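Local atomic coordinates of cytochrome c, mono-and diheme variant (Methylophaga aminisulfidivorans MP, PDB entry 7C90), a protein that binds a covalently attached heme c and probably carries electrons in the methanol oxidation system of a marine methylotrophic bacterium. Residues D142-L145 with H146-W150. Residues are numbered along the deposited sequence; the frame is centred on the assembly and turned at random.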
ATOM      1  N   ASP A 142     -26.142   5.767   3.988  1.00 30.67           N
ATOM      2  CA  ASP A 142     -26.929   4.969   3.017  1.00 28.52           C
ATOM      3  C   ASP A 142     -25.993   4.402   1.953  1.00 27.26           C
ATOM      4  O   ASP A 142     -26.192   3.248   1.554  1.00 25.81           O
ATOM      5  CB  ASP A 142     -28.035   5.798   2.360  1.00 30.23           C
ATOM      6  CG  ASP A 142     -29.051   4.916   1.655  1.00 34.46           C
ATOM      7  OD1 ASP A 142     -29.733   4.153   2.371  1.00 32.13           O
ATOM      8  OD2 ASP A 142     -29.112   4.960   0.395  1.00 38.39           O
ATOM      9  N   GLU A 143     -25.004   5.187   1.509  1.00 26.82           N
ATOM     10  CA  GLU A 143     -24.034   4.739   0.486  1.00 27.77           C
ATOM     11  C   GLU A 143     -23.159   3.623   1.056  1.00 26.12           C
ATOM     12  O   GLU A 143     -22.903   2.645   0.364  1.00 26.55           O
ATOM     13  CB  GLU A 143     -23.206   5.912  -0.016  1.00 32.36           C
ATOM     14  CG  GLU A 143     -23.987   6.863  -0.893  1.00 33.35           C
ATOM     15  CD  GLU A 143     -23.201   8.115  -1.265  1.00 41.69           C
ATOM     16  OE1 GLU A 143     -22.422   8.658  -0.401  1.00 40.65           O
ATOM     17  OE2 GLU A 143     -23.349   8.544  -2.423  1.00 53.28           O
ATOM     18  N   ILE A 144     -22.753   3.736   2.309  1.00 25.93           N
ATOM     19  CA  ILE A 144     -21.952   2.668   2.974  1.00 24.12           C
ATOM     20  C   ILE A 144     -22.769   1.371   3.003  1.00 23.68           C
ATOM     21  O   ILE A 144     -22.215   0.315   2.660  1.00 25.97           O
ATOM     22  CB  ILE A 144     -21.482   3.140   4.359  1.00 23.30           C
ATOM     23  CG1 ILE A 144     -20.426   4.242   4.216  1.00 24.28           C
ATOM     24  CG2 ILE A 144     -20.958   1.978   5.204  1.00 25.23           C
ATOM     25  CD1 ILE A 144     -20.129   4.976   5.517  1.00 25.08           C
ATOM     26  N   LEU A 145     -24.052   1.430   3.343  1.00 24.24           N
ATOM     27  CA  LEU A 145     -24.890   0.200   3.406  1.00 25.43           C
ATOM     28  C   LEU A 145     -25.048  -0.403   1.998  1.00 24.45           C
ATOM     29  O   LEU A 145     -25.076  -1.615   1.876  1.00 26.08           O
ATOM     30  CB  LEU A 145     -26.251   0.531   4.021  1.00 28.28           C
ATOM     31  CG  LEU A 145     -26.207   1.020   5.460  1.00 29.21           C
ATOM     32  CD1 LEU A 145     -27.589   1.454   5.924  1.00 30.32           C
ATOM     33  CD2 LEU A 145     -25.669  -0.076   6.351  1.00 27.66           C
ATOM     34  N   HIS A 146     -25.155   0.412   0.959  1.00 28.01           N
ATOM     35  CA  HIS A 146     -25.168  -0.065  -0.451  1.00 27.06           C
ATOM     36  C   HIS A 146     -23.885  -0.839  -0.746  1.00 26.07           C
ATOM     37  O   HIS A 146     -23.938  -1.987  -1.268  1.00 25.92           O
ATOM     38  CB  HIS A 146     -25.350   1.120  -1.398  1.00 29.35           C
ATOM     39  CG  HIS A 146     -26.772   1.535  -1.534  1.00 29.08           C
ATOM     40  ND1 HIS A 146     -27.339   2.501  -0.772  1.00 31.90           N
ATOM     41  CD2 HIS A 146     -27.738   1.095  -2.359  1.00 34.87           C
ATOM     42  CE1 HIS A 146     -28.589   2.689  -1.150  1.00 35.32           C
ATOM     43  NE2 HIS A 146     -28.865   1.820  -2.114  1.00 32.63           N
ATOM     44  N   ILE A 147     -22.748  -0.239  -0.410  1.00 26.47           N
ATOM     45  CA  ILE A 147     -21.419  -0.868  -0.667  1.00 24.92           C
ATOM     46  C   ILE A 147     -21.364  -2.168   0.109  1.00 22.95           C
ATOM     47  O   ILE A 147     -20.827  -3.151  -0.403  1.00 23.35           O
ATOM     48  CB  ILE A 147     -20.269   0.094  -0.298  1.00 23.44           C
ATOM     49  CG1 ILE A 147     -20.235   1.300  -1.246  1.00 25.76           C
ATOM     50  CG2 ILE A 147     -18.943  -0.654  -0.266  1.00 23.49           C
ATOM     51  CD1 ILE A 147     -19.193   2.349  -0.887  1.00 27.50           C
ATOM     52  N   MET A 148     -21.818  -2.142   1.360  1.00 25.62           N
ATOM     53  CA  MET A 148     -21.805  -3.357   2.214  1.00 24.60           C
ATOM     54  C   MET A 148     -22.661  -4.463   1.581  1.00 24.46           C
ATOM     55  O   MET A 148     -22.162  -5.611   1.499  1.00 23.65           O
ATOM     56  CB  MET A 148     -22.289  -3.053   3.620  1.00 22.96           C
ATOM     57  CG  MET A 148     -21.219  -2.328   4.423  1.00 25.70           C
ATOM     58  SD  MET A 148     -21.921  -1.569   5.910  1.00 25.48           S
ATOM     59  CE  MET A 148     -22.663  -2.953   6.754  1.00 24.83           C
ATOM     60  N   ALA A 149     -23.877  -4.166   1.133  1.00 23.04           N
ATOM     61  CA  ALA A 149     -24.718  -5.209   0.477  1.00 24.71           C
ATOM     62  C   ALA A 149     -23.940  -5.815  -0.700  1.00 24.80           C
ATOM     63  O   ALA A 149     -23.902  -7.053  -0.816  1.00 28.71           O
ATOM     64  CB  ALA A 149     -26.046  -4.659   0.026  1.00 25.11           C
ATOM     65  N   TRP A 150     -23.272  -4.996  -1.515  1.00 27.50           N
ATOM     66  CA  TRP A 150     -22.519  -5.505  -2.700  1.00 25.61           C
ATOM     67  C   TRP A 150     -21.367  -6.391  -2.233  1.00 26.76           C
ATOM     68  O   TRP A 150     -21.146  -7.442  -2.826  1.00 24.91           O
ATOM     69  CB  TRP A 150     -22.055  -4.360  -3.629  1.00 30.27           C
ATOM     70  CG  TRP A 150     -21.321  -4.926  -4.796  1.00 31.03           C
ATOM     71  CD1 TRP A 150     -21.857  -5.476  -5.924  1.00 32.52           C
ATOM     72  CD2 TRP A 150     -19.908  -5.154  -4.865  1.00 31.43           C
ATOM     73  NE1 TRP A 150     -20.867  -5.988  -6.706  1.00 30.53           N
ATOM     74  CE2 TRP A 150     -19.666  -5.828  -6.082  1.00 30.56           C
ATOM     75  CE3 TRP A 150     -18.835  -4.869  -4.012  1.00 31.00           C
ATOM     76  CZ2 TRP A 150     -18.382  -6.189  -6.487  1.00 34.32           C
ATOM     77  CZ3 TRP A 150     -17.573  -5.257  -4.399  1.00 30.59           C
ATOM     78  CH2 TRP A 150     -17.346  -5.898  -5.624  1.00 32.96           C
TER
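Helix 141-153, the last helix of the cytochrome c core, which packs against helix 74-87, makes one of its turns where Asp142 meets His146. The carbonyl O of Asp142 accepts two N-H groups from opposite faces of its plane: the backbone N of His146, in the regular i to i+4 bond, at 3.1 Å, and ring ND1 of His146 at 2.7 Å. The ring reaches back because CG stands beside its own backbone N (chi1 -82°); ND1 stands above the carbonyl plane, while Asp142 O lies at the edge of the imidazole, near the ring plane. Histidine suits the place, being able to add a ring N-H to a carbonyl already used by the helix; an alanine here would probably cost that carbonyl its second N-H donor and open a gap beside Tyr70, whose ring meets the imidazole. Two residues further along, Met148 N bonds to Ile144 O at 2.8 Å, and the flexible thioether lays SD 3.7 Å from Ile144 CG2 and beside Leu145 CD2, an apolar fit for a buried face. Asp142 OD1 is held by Tyr70 and Thr56. Ile144 and Met148 pack on helix 117-126, Leu145 on helix 57-65, while Ile147 leans on Leu83 of helix 74-87 and touches the heme.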